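Local structure of ML032222a iGluR (Mnemiopsis leidyi, 4YKI) at residues Q18-F23 with P107-G112; G36-M41 with M87-L92; E147-T152 with Q210-A215. The protein probably forms part of a glycine-activated ion channel of the glutamate receptor family, its ligand-binding domain holding glycine. All coordinates share one frame; numbering follows the deposited sequence. Where two conformers were deposited one is given.

Contact 1: Q18-F23 with P107-G112; sequences QPFMFF and PFMDAG. With MG (magnesium ion), chain D.
Phe20 and Met109 show how two segments whose backbones stay well apart can still meet through the ends of long side chains: their CA atoms lie 11.5 Å from each other, and the side chains cross the distance from opposite directions. The main interaction is a Met-aromatic contact made at the edge of the ring. Met109 SD lies 5.3 Å from the centroid of the Phe20 ring and 86° off its normal, with the sulfur 4.0 Å from Phe20 CZ. Met109 runs out extended through its first two torsions and bends at the third (chi3 -63°), so the methyl lies beside the same edge, Met109 CE 4.0 Å from Phe20 CE1.

A looser apolar contact joins the two phenylalanines. Phe108 CE1 approaches Phe20 CE1 at 4.4 Å; Phe20 CE1 lies at the edge of the Phe108 ring, near its plane, while Phe108 CE1 stands obliquely to the Phe20 ring. Tyr214 adds a third ring, steeply inclined to that of Phe20, and Val38 of helix 37-49 also touches Phe20.

Metal coordination is the separate business of the next residue. Asp110 OD1 binds the magnesium ion at 2.1 Å, as do two waters; Glu213 OE2 and the matching Asp110 and Glu213 of the second subunit complete the six ligands, so the ion ties the two subunits together.

Phe20 and Met21 together face Glu17, a residue of the glycine pocket, in a classic beta bulge. The contact thus packs a loop of the first lobe against the start of strand 109-118, one of the interlobe connections characteristic of the clamshell ligand-binding domain of ionotropic glutamate receptors.

Contact 2: G36-M41 with M87-L92; sequences GMVNDM and MIAIDL. With GLY (glycine), chain E.
Val38, in the first turn of helix 37-49, approaches the corner at Ile90 where strand 87-89 gives way to strand 91-93, the two CA atoms standing 6.1 Å apart. Helix and corner meet by packing alone, and one branched side chain does nearly all the work. With Val38 CG1 anti to the backbone N (chi1 168°), that methyl reaches the carbonyl of Ala89, at 3.4 Å from Ala89 O, and meets Ala89 CB at 4.0 Å. The other branch, CG2, lies against the next peptide, 4.0 Å from Ile90 C. Ile90 turns its own side chain from the helix, so Val38 finds backbone there. Val38 CG1 merely packs on the Ala89 carbonyl, whose oxygen is hydrogen-bonded to Ser14 OG.

Beyond the corner the chain enters the ligand pocket. Asp91 is the centre of an inverse gamma turn, closed by a weak bond from Leu92 N to Ile90 O of 2.9 Å. The turn offers Asp91 O to the amino group of the bound glycine, at 2.9 Å from its N. Asp91 OD2 adds a weak bond to the same nitrogen at 3.4 Å; the two acceptors would be expected to suit an ammonium group. Glu188, Arg98, Ser93 and His145 also hydrogen-bond to the ligand.

Helix 37-49 begins at Gly36, its N-cap, and lies in the crossover between parallel neighbours 9-13 and 52-56; strand 87-89 flanks 9-13 on its other edge. Ile88 and Ile90 pack onto helix 75-81, while helix 240-248 covers Met37 and Met41 and receives Asp40 in a salt bridge with Lys247.

Contact 3: E147-T152 with Q210-A215; sequences ETLLKT and QSFEYA. With MG (magnesium ion), chain D.
Leu149 of helix 145-152 packs on Gln210 and Phe212 of strand 202-218, a helix-on-strand contact where that long strand passes between the lobes. One methyl, Leu149 CD1, makes the whole contact. It lies 3.8 Å from Gln210 CG and 3.9 Å from Gln210 CB, and the two side chains lie alongside one another, running in opposite senses. Gln210 bends at its second torsion (chi2 -73°), and it is the aliphatic part that lies closest to the leucine. The same methyl reaches Phe212 CD1 at 4.1 Å, approaching the ring obliquely. The Phe212 side chain leaves the strand toward the helix, and its chi1 of 60° places CG above the backbone with N and C on either side; the ring also meets that of His145.

Along the strand the chemistry changes with each residue. Glu213 takes part in the subunit-bridging metal site: Glu213 OE2 binds the magnesium ion at 2.1 Å, while Glu213 OE1 accepts a hydrogen bond of 2.6 Å from water 2, itself a ligand of the ion. Both carboxylate oxygens are thereby engaged, directly or through water, which should fix the rotation of the group; Arg236 of the second subunit also donates to OE2. Tyr214 lines the glycine pocket, and its hydroxyl is hydrogen-bonded to Glu188, which in turn holds the ligand.

Helix 145-152 starts at the pocket too, since His145 N bonds to the glycine. A helix beginning at the ligand and resting on an interlobe strand is consistent with the second lobe of the periplasmic-binding-protein-like clamshell.

All three contacts are largely buried and rest on apolar packing, but what lies beside that packing differs. Contacts 1 and 2 sit about 7 Å apart between centres and adjoin, the Phe20 O to Val38 N bond of 2.9 Å joining the loop of one to the helix of the other. Contact 3 lies about 18 Å from contact 2, across the chain's centre, yet strand 202-218 pairs with both 91-93 and 109-118, so one mixed sheet connects all three. Contact 2 borders on ligand chemistry, and contact 1 on the metal. Contact 3 borders on both, and like contact 1 it reaches the second subunit, which contact 2 does not touch.

Contact 1: Q18-F23 with P107-G112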
loop_
_atom_site.group_PDB
_atom_site.type_symbol
_atom_site.label_atom_id
_atom_site.label_comp_id
_atom_site.label_asym_id
_atom_site.label_seq_id
_atom_site.Cartn_x
_atom_site.Cartn_y
_atom_site.Cartn_z
ATOM N N GLN B 18 -16.448 -4.697 11.402
ATOM C CA GLN B 18 -17.239 -4.245 10.269
ATOM C C GLN B 18 -16.509 -3.077 9.607
ATOM O O GLN B 18 -15.944 -2.238 10.297
ATOM C CB GLN B 18 -18.656 -3.870 10.724
ATOM C CG GLN B 18 -19.352 -5.084 11.336
ATOM C CD GLN B 18 -20.741 -4.836 11.860
ATOM O OE1 GLN B 18 -21.332 -3.785 11.642
ATOM N NE2 GLN B 18 -21.284 -5.830 12.560
ATOM N N PRO B 19 -16.505 -3.017 8.265
ATOM C CA PRO B 19 -17.256 -3.808 7.291
ATOM C C PRO B 19 -16.392 -4.918 6.670
ATOM O O PRO B 19 -16.789 -5.511 5.667
ATOM C CB PRO B 19 -17.589 -2.773 6.225
ATOM C CG PRO B 19 -16.368 -1.938 6.174
ATOM C CD PRO B 19 -15.878 -1.847 7.619
ATOM N N PHE B 20 -15.228 -5.177 7.247
ATOM C CA PHE B 20 -14.326 -6.209 6.777
ATOM C C PHE B 20 -14.856 -7.613 7.068
ATOM O O PHE B 20 -14.832 -8.473 6.186
ATOM C CB PHE B 20 -12.954 -5.975 7.394
ATOM C CG PHE B 20 -12.355 -4.651 7.002
ATOM C CD1 PHE B 20 -11.912 -4.438 5.714
ATOM C CD2 PHE B 20 -12.287 -3.605 7.904
ATOM C CE1 PHE B 20 -11.388 -3.214 5.336
ATOM C CE2 PHE B 20 -11.764 -2.377 7.531
ATOM C CZ PHE B 20 -11.318 -2.179 6.249
ATOM N N MET B 21 -15.356 -7.824 8.281
ATOM C CA MET B 21 -15.970 -9.095 8.685
ATOM C C MET B 21 -17.144 -8.815 9.603
ATOM O O MET B 21 -17.061 -7.970 10.498
ATOM C CB MET B 21 -14.997 -10.019 9.408
ATOM C CG MET B 21 -13.982 -10.694 8.511
ATOM S SD MET B 21 -14.774 -11.747 7.282
ATOM C CE MET B 21 -13.713 -13.171 7.377
ATOM N N PHE B 22 -18.217 -9.565 9.345
ATOM C CA PHE B 22 -19.414 -9.647 10.166
ATOM C C PHE B 22 -19.525 -11.112 10.603
ATOM O O PHE B 22 -19.386 -12.009 9.772
ATOM C CB PHE B 22 -20.664 -9.293 9.346
ATOM C CG PHE B 22 -20.700 -7.874 8.816
ATOM C CD1 PHE B 22 -19.945 -7.498 7.714
ATOM C CD2 PHE B 22 -21.567 -6.948 9.367
ATOM C CE1 PHE B 22 -20.002 -6.206 7.226
ATOM C CE2 PHE B 22 -21.635 -5.663 8.867
ATOM C CZ PHE B 22 -20.864 -5.295 7.801
ATOM N N PHE B 23 -19.779 -11.345 11.890
ATOM C CA PHE B 23 -19.909 -12.703 12.434
ATOM C C PHE B 23 -21.280 -12.864 13.075
ATOM O O PHE B 23 -21.603 -12.188 14.045
ATOM C CB PHE B 23 -18.808 -12.992 13.473
ATOM C CG PHE B 23 -18.918 -14.354 14.114
ATOM C CD1 PHE B 23 -18.686 -15.491 13.378
ATOM C CD2 PHE B 23 -19.275 -14.492 15.450
ATOM C CE1 PHE B 23 -18.800 -16.738 13.945
ATOM C CE2 PHE B 23 -19.376 -15.750 16.025
ATOM C CZ PHE B 23 -19.150 -16.873 15.267
ATOM N N PRO B 107 -0.308 -5.793 0.350
ATOM C CA PRO B 107 -1.364 -5.088 1.082
ATOM C C PRO B 107 -2.500 -4.641 0.183
ATOM O O PRO B 107 -2.305 -4.519 -1.033
ATOM C CB PRO B 107 -0.619 -3.882 1.659
ATOM C CG PRO B 107 0.445 -3.582 0.686
ATOM C CD PRO B 107 0.872 -4.930 0.128
ATOM N N PHE B 108 -3.655 -4.356 0.777
ATOM C CA PHE B 108 -4.826 -3.976 0.004
ATOM C C PHE B 108 -5.496 -2.648 0.374
ATOM O O PHE B 108 -6.441 -2.264 -0.292
ATOM C CB PHE B 108 -5.858 -5.122 -0.016
ATOM C CG PHE B 108 -6.449 -5.477 1.338
ATOM C CD1 PHE B 108 -7.622 -4.868 1.784
ATOM C CD2 PHE B 108 -5.867 -6.447 2.145
ATOM C CE1 PHE B 108 -8.186 -5.204 3.024
ATOM C CE2 PHE B 108 -6.426 -6.788 3.378
ATOM C CZ PHE B 108 -7.577 -6.154 3.823
ATOM N N MET B 109 -5.015 -1.924 1.377
ATOM C CA MET B 109 -5.647 -0.645 1.741
ATOM C C MET B 109 -4.750 0.232 2.609
ATOM O O MET B 109 -4.377 -0.131 3.713
ATOM C CB MET B 109 -6.964 -0.896 2.485
ATOM C CG MET B 109 -7.750 0.361 2.759
ATOM S SD MET B 109 -9.344 0.056 3.553
ATOM C CE MET B 109 -10.164 -0.891 2.323
ATOM N N ASP B 110 -4.445 1.436 2.145
ATOM C CA ASP B 110 -3.757 2.426 2.963
ATOM C C ASP B 110 -4.676 2.839 4.097
ATOM O O ASP B 110 -5.869 3.000 3.910
ATOM C CB ASP B 110 -3.421 3.706 2.136
ATOM C CG ASP B 110 -2.082 3.659 1.389
ATOM O OD1 ASP B 110 -1.485 2.573 1.221
ATOM O OD2 ASP B 110 -1.669 4.754 0.927
ATOM N N ALA B 111 -4.088 3.061 5.258
ATOM C CA ALA B 111 -4.834 3.525 6.413
ATOM C C ALA B 111 -3.936 4.394 7.282
ATOM O O ALA B 111 -2.697 4.346 7.196
ATOM C CB ALA B 111 -5.385 2.340 7.216
ATOM N N GLY B 112 -4.586 5.206 8.100
ATOM C CA GLY B 112 -3.916 6.036 9.070
ATOM C C GLY B 112 -4.606 5.931 10.410
ATOM O O GLY B 112 -5.707 5.386 10.525
HETATM MG MG MG D . -0.597 1.338 -0.186
HETATM O O HOH W 1 1.266 2.319 -0.082
HETATM O O HOH W 2 -2.342 0.158 -0.284
#

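Contact 2: G36-M41 with M87-L92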
loop_
_atom_site.group_PDB
_atom_site.type_symbol
_atom_site.label_atom_id
_atom_site.label_comp_id
_atom_site.label_asym_id
_atom_site.label_seq_id
_atom_site.Cartn_x
_atom_site.Cartn_y
_atom_site.Cartn_z
ATOM N N GLY B 36 -18.740 -10.176 4.619
ATOM C CA GLY B 36 -18.049 -8.904 4.581
ATOM C C GLY B 36 -17.007 -8.835 3.483
ATOM O O GLY B 36 -16.848 -9.774 2.702
ATOM N N MET B 37 -16.319 -7.699 3.402
ATOM C CA MET B 37 -15.301 -7.488 2.382
ATOM C C MET B 37 -14.224 -8.560 2.409
ATOM O O MET B 37 -13.854 -9.108 1.362
ATOM C CB MET B 37 -14.680 -6.107 2.561
ATOM C CG MET B 37 -13.500 -5.858 1.645
ATOM S SD MET B 37 -12.914 -4.176 1.785
ATOM C CE MET B 37 -11.612 -4.127 0.558
ATOM N N VAL B 38 -13.685 -8.848 3.586
ATOM C CA VAL B 38 -12.630 -9.849 3.669
ATOM C C VAL B 38 -13.166 -11.242 3.324
ATOM O O VAL B 38 -12.512 -12.020 2.639
ATOM C CB VAL B 38 -11.920 -9.820 5.049
ATOM C CG1 VAL B 38 -11.038 -11.031 5.263
ATOM C CG2 VAL B 38 -11.077 -8.540 5.140
ATOM N N ASN B 39 -14.366 -11.576 3.797
ATOM C CA ASN B 39 -14.956 -12.845 3.432
ATOM C C ASN B 39 -15.073 -13.000 1.916
ATOM O O ASN B 39 -14.791 -14.057 1.373
ATOM C CB ASN B 39 -16.320 -13.039 4.084
ATOM C CG ASN B 39 -16.881 -14.411 3.802
ATOM O OD1 ASN B 39 -16.319 -15.418 4.212
ATOM N ND2 ASN B 39 -17.993 -14.460 3.094
ATOM N N ASP B 40 -15.514 -11.948 1.237
ATOM C CA ASP B 40 -15.630 -11.996 -0.223
ATOM C C ASP B 40 -14.263 -12.229 -0.874
ATOM O O ASP B 40 -14.168 -12.949 -1.849
ATOM C CB ASP B 40 -16.259 -10.705 -0.778
ATOM C CG ASP B 40 -17.752 -10.604 -0.552
ATOM O OD1 ASP B 40 -18.386 -11.598 -0.153
ATOM O OD2 ASP B 40 -18.282 -9.514 -0.840
ATOM N N MET B 41 -13.207 -11.624 -0.332
ATOM C CA MET B 41 -11.849 -11.875 -0.806
ATOM C C MET B 41 -11.451 -13.341 -0.614
ATOM O O MET B 41 -10.904 -13.958 -1.522
ATOM C CB MET B 41 -10.866 -10.967 -0.068
ATOM C CG MET B 41 -11.052 -9.495 -0.381
ATOM S SD MET B 41 -10.203 -8.370 0.717
ATOM C CE MET B 41 -8.470 -8.722 0.363
ATOM N N MET B 87 -3.161 -18.315 8.158
ATOM C CA MET B 87 -3.192 -16.962 7.637
ATOM C C MET B 87 -4.200 -16.192 8.462
ATOM O O MET B 87 -5.183 -16.778 8.888
ATOM C CB MET B 87 -3.588 -16.981 6.145
ATOM C CG MET B 87 -3.617 -15.608 5.469
ATOM S SD MET B 87 -3.768 -15.672 3.658
ATOM C CE MET B 87 -5.506 -16.067 3.455
ATOM N N ILE B 88 -3.935 -14.908 8.685
ATOM C CA ILE B 88 -4.863 -14.020 9.378
ATOM C C ILE B 88 -5.587 -13.229 8.295
ATOM O O ILE B 88 -4.954 -12.423 7.578
ATOM C CB ILE B 88 -4.147 -13.104 10.364
ATOM C CG1 ILE B 88 -3.404 -13.930 11.437
ATOM C CG2 ILE B 88 -5.150 -12.150 11.001
ATOM C CD1 ILE B 88 -2.487 -13.088 12.325
ATOM N N ALA B 89 -6.891 -13.500 8.136
ATOM C CA ALA B 89 -7.727 -12.885 7.104
ATOM C C ALA B 89 -8.650 -11.856 7.748
ATOM O O ALA B 89 -9.741 -12.190 8.233
ATOM C CB ALA B 89 -8.502 -13.942 6.367
ATOM N N ILE B 90 -8.193 -10.600 7.788
ATOM C CA ILE B 90 -8.904 -9.500 8.425
ATOM C C ILE B 90 -8.230 -8.227 7.918
ATOM O O ILE B 90 -7.282 -8.297 7.126
ATOM C CB ILE B 90 -8.827 -9.661 9.981
ATOM C CG1 ILE B 90 -9.875 -8.828 10.747
ATOM C CG2 ILE B 90 -7.401 -9.384 10.473
ATOM C CD1 ILE B 90 -11.308 -8.920 10.231
ATOM N N ASP B 91 -8.717 -7.064 8.343
ATOM C CA ASP B 91 -7.952 -5.826 8.180
ATOM C C ASP B 91 -6.816 -5.817 9.188
ATOM O O ASP B 91 -6.916 -5.215 10.250
ATOM C CB ASP B 91 -8.857 -4.609 8.336
ATOM C CG ASP B 91 -9.587 -4.543 9.675
ATOM O OD1 ASP B 91 -10.180 -5.559 10.113
ATOM O OD2 ASP B 91 -9.588 -3.418 10.273
ATOM N N LEU B 92 -5.723 -6.488 8.841
ATOM C CA LEU B 92 -4.591 -6.611 9.760
ATOM C C LEU B 92 -3.593 -5.499 9.454
ATOM O O LEU B 92 -2.950 -5.487 8.398
ATOM C CB LEU B 92 -3.898 -7.973 9.694
ATOM C CG LEU B 92 -2.905 -8.242 10.828
ATOM C CD1 LEU B 92 -3.597 -8.363 12.187
ATOM C CD2 LEU B 92 -2.100 -9.477 10.529
HETATM N N GLY E . -7.020 -3.358 12.449
HETATM C CA GLY E . -6.613 -3.547 13.860
HETATM C C GLY E . -5.293 -4.262 14.026
HETATM O O GLY E . -4.836 -4.365 15.184
HETATM O OXT GLY E . -4.721 -4.739 13.022
#

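Contact 3: E147-T152 with Q210-A215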
loop_
_atom_site.group_PDB
_atom_site.type_symbol
_atom_site.label_atom_id
_atom_site.label_comp_id
_atom_site.label_asym_id
_atom_site.label_seq_id
_atom_site.Cartn_x
_atom_site.Cartn_y
_atom_site.Cartn_z
ATOM N N GLU B 147 -2.704 1.164 19.622
ATOM C CA GLU B 147 -1.960 1.105 20.880
ATOM C C GLU B 147 -0.478 0.822 20.625
ATOM O O GLU B 147 0.389 1.475 21.191
ATOM C CB GLU B 147 -2.554 0.029 21.778
ATOM C CG GLU B 147 -1.873 -0.061 23.137
ATOM C CD GLU B 147 -2.285 -1.277 23.932
ATOM O OE1 GLU B 147 -2.084 -2.400 23.421
ATOM O OE2 GLU B 147 -2.792 -1.112 25.062
ATOM N N THR B 148 -0.198 -0.158 19.777
ATOM C CA THR B 148 1.187 -0.501 19.483
ATOM C C THR B 148 1.932 0.673 18.851
ATOM O O THR B 148 3.062 0.992 19.246
ATOM C CB THR B 148 1.244 -1.733 18.575
ATOM O OG1 THR B 148 0.865 -2.886 19.335
ATOM C CG2 THR B 148 2.646 -1.963 18.059
ATOM N N LEU B 149 1.310 1.332 17.880
ATOM C CA LEU B 149 1.970 2.478 17.258
ATOM C C LEU B 149 2.225 3.594 18.234
ATOM O O LEU B 149 3.291 4.204 18.206
ATOM C CB LEU B 149 1.188 3.018 16.070
ATOM C CG LEU B 149 1.168 2.186 14.797
ATOM C CD1 LEU B 149 0.630 3.065 13.643
ATOM C CD2 LEU B 149 2.545 1.610 14.481
ATOM N N LEU B 150 1.254 3.906 19.077
ATOM C CA LEU B 150 1.452 4.984 20.028
ATOM C C LEU B 150 2.530 4.619 21.064
ATOM O O LEU B 150 3.309 5.480 21.465
ATOM C CB LEU B 150 0.136 5.384 20.701
ATOM C CG LEU B 150 -0.653 6.457 19.918
ATOM C CD1 LEU B 150 -1.089 6.014 18.538
ATOM C CD2 LEU B 150 -1.855 6.882 20.737
ATOM N N LYS B 151 2.581 3.348 21.469
ATOM C CA LYS B 151 3.547 2.907 22.479
ATOM C C LYS B 151 4.977 2.789 21.957
ATOM O O LYS B 151 5.927 2.795 22.744
ATOM C CB LYS B 151 3.119 1.568 23.091
ATOM C CG LYS B 151 1.968 1.674 24.080
ATOM C CD LYS B 151 2.448 2.220 25.426
ATOM C CE LYS B 151 3.055 1.118 26.272
ATOM N NZ LYS B 151 3.569 1.625 27.576
ATOM N N THR B 152 5.123 2.663 20.643
ATOM C CA THR B 152 6.432 2.525 20.014
ATOM C C THR B 152 6.881 3.832 19.323
ATOM O O THR B 152 8.017 3.932 18.883
ATOM C CB THR B 152 6.495 1.280 19.069
ATOM O OG1 THR B 152 5.607 1.437 17.966
ATOM C CG2 THR B 152 6.101 0.003 19.826
ATOM N N GLN B 210 0.292 8.910 10.971
ATOM C CA GLN B 210 0.871 7.590 10.718
ATOM C C GLN B 210 0.356 7.034 9.386
ATOM O O GLN B 210 -0.781 7.283 8.971
ATOM C CB GLN B 210 0.601 6.557 11.827
ATOM C CG GLN B 210 1.215 6.833 13.181
ATOM C CD GLN B 210 2.727 6.625 13.219
ATOM O OE1 GLN B 210 3.310 5.791 12.500
ATOM N NE2 GLN B 210 3.377 7.405 14.057
ATOM N N SER B 211 1.220 6.296 8.722
ATOM C CA SER B 211 0.914 5.661 7.460
ATOM C C SER B 211 1.168 4.187 7.564
ATOM O O SER B 211 2.284 3.784 7.894
ATOM C CB SER B 211 1.839 6.252 6.407
ATOM O OG SER B 211 1.736 5.575 5.180
ATOM N N PHE B 212 0.163 3.376 7.236
ATOM C CA PHE B 212 0.299 1.926 7.264
ATOM C C PHE B 212 -0.700 1.300 6.281
ATOM O O PHE B 212 -1.400 2.009 5.567
ATOM C CB PHE B 212 0.168 1.386 8.703
ATOM C CG PHE B 212 -1.146 1.693 9.356
ATOM C CD1 PHE B 212 -1.329 2.866 10.035
ATOM C CD2 PHE B 212 -2.201 0.795 9.287
ATOM C CE1 PHE B 212 -2.531 3.164 10.624
ATOM C CE2 PHE B 212 -3.416 1.091 9.863
ATOM C CZ PHE B 212 -3.575 2.287 10.538
ATOM N N GLU B 213 -0.705 -0.023 6.233
ATOM C CA GLU B 213 -1.543 -0.794 5.326
ATOM C C GLU B 213 -2.387 -1.768 6.111
ATOM O O GLU B 213 -2.017 -2.197 7.209
ATOM C CB GLU B 213 -0.667 -1.670 4.438
ATOM C CG GLU B 213 0.188 -0.940 3.469
ATOM C CD GLU B 213 -0.568 -0.437 2.260
ATOM O OE1 GLU B 213 -1.781 -0.736 2.099
ATOM O OE2 GLU B 213 0.080 0.235 1.417
ATOM N N TYR B 214 -3.496 -2.179 5.505
ATOM C CA TYR B 214 -4.137 -3.432 5.822
ATOM C C TYR B 214 -3.642 -4.517 4.864
ATOM O O TYR B 214 -3.529 -4.306 3.654
ATOM C CB TYR B 214 -5.667 -3.327 5.707
ATOM C CG TYR B 214 -6.324 -2.435 6.723
ATOM C CD1 TYR B 214 -5.851 -2.359 8.027
ATOM C CD2 TYR B 214 -7.432 -1.687 6.386
ATOM C CE1 TYR B 214 -6.491 -1.542 8.976
ATOM C CE2 TYR B 214 -8.079 -0.906 7.314
ATOM C CZ TYR B 214 -7.609 -0.821 8.598
ATOM O OH TYR B 214 -8.285 -0.010 9.471
ATOM N N ALA B 215 -3.324 -5.674 5.428
ATOM C CA ALA B 215 -2.872 -6.814 4.681
ATOM C C ALA B 215 -3.353 -8.055 5.423
ATOM O O ALA B 215 -4.020 -7.948 6.461
ATOM C CB ALA B 215 -1.357 -6.798 4.562
HETATM MG MG MG D . -0.597 1.338 -0.186
HETATM O O HOH W 2 -2.342 0.158 -0.284
HETATM O O HOH W 1 1.266 2.319 -0.082
#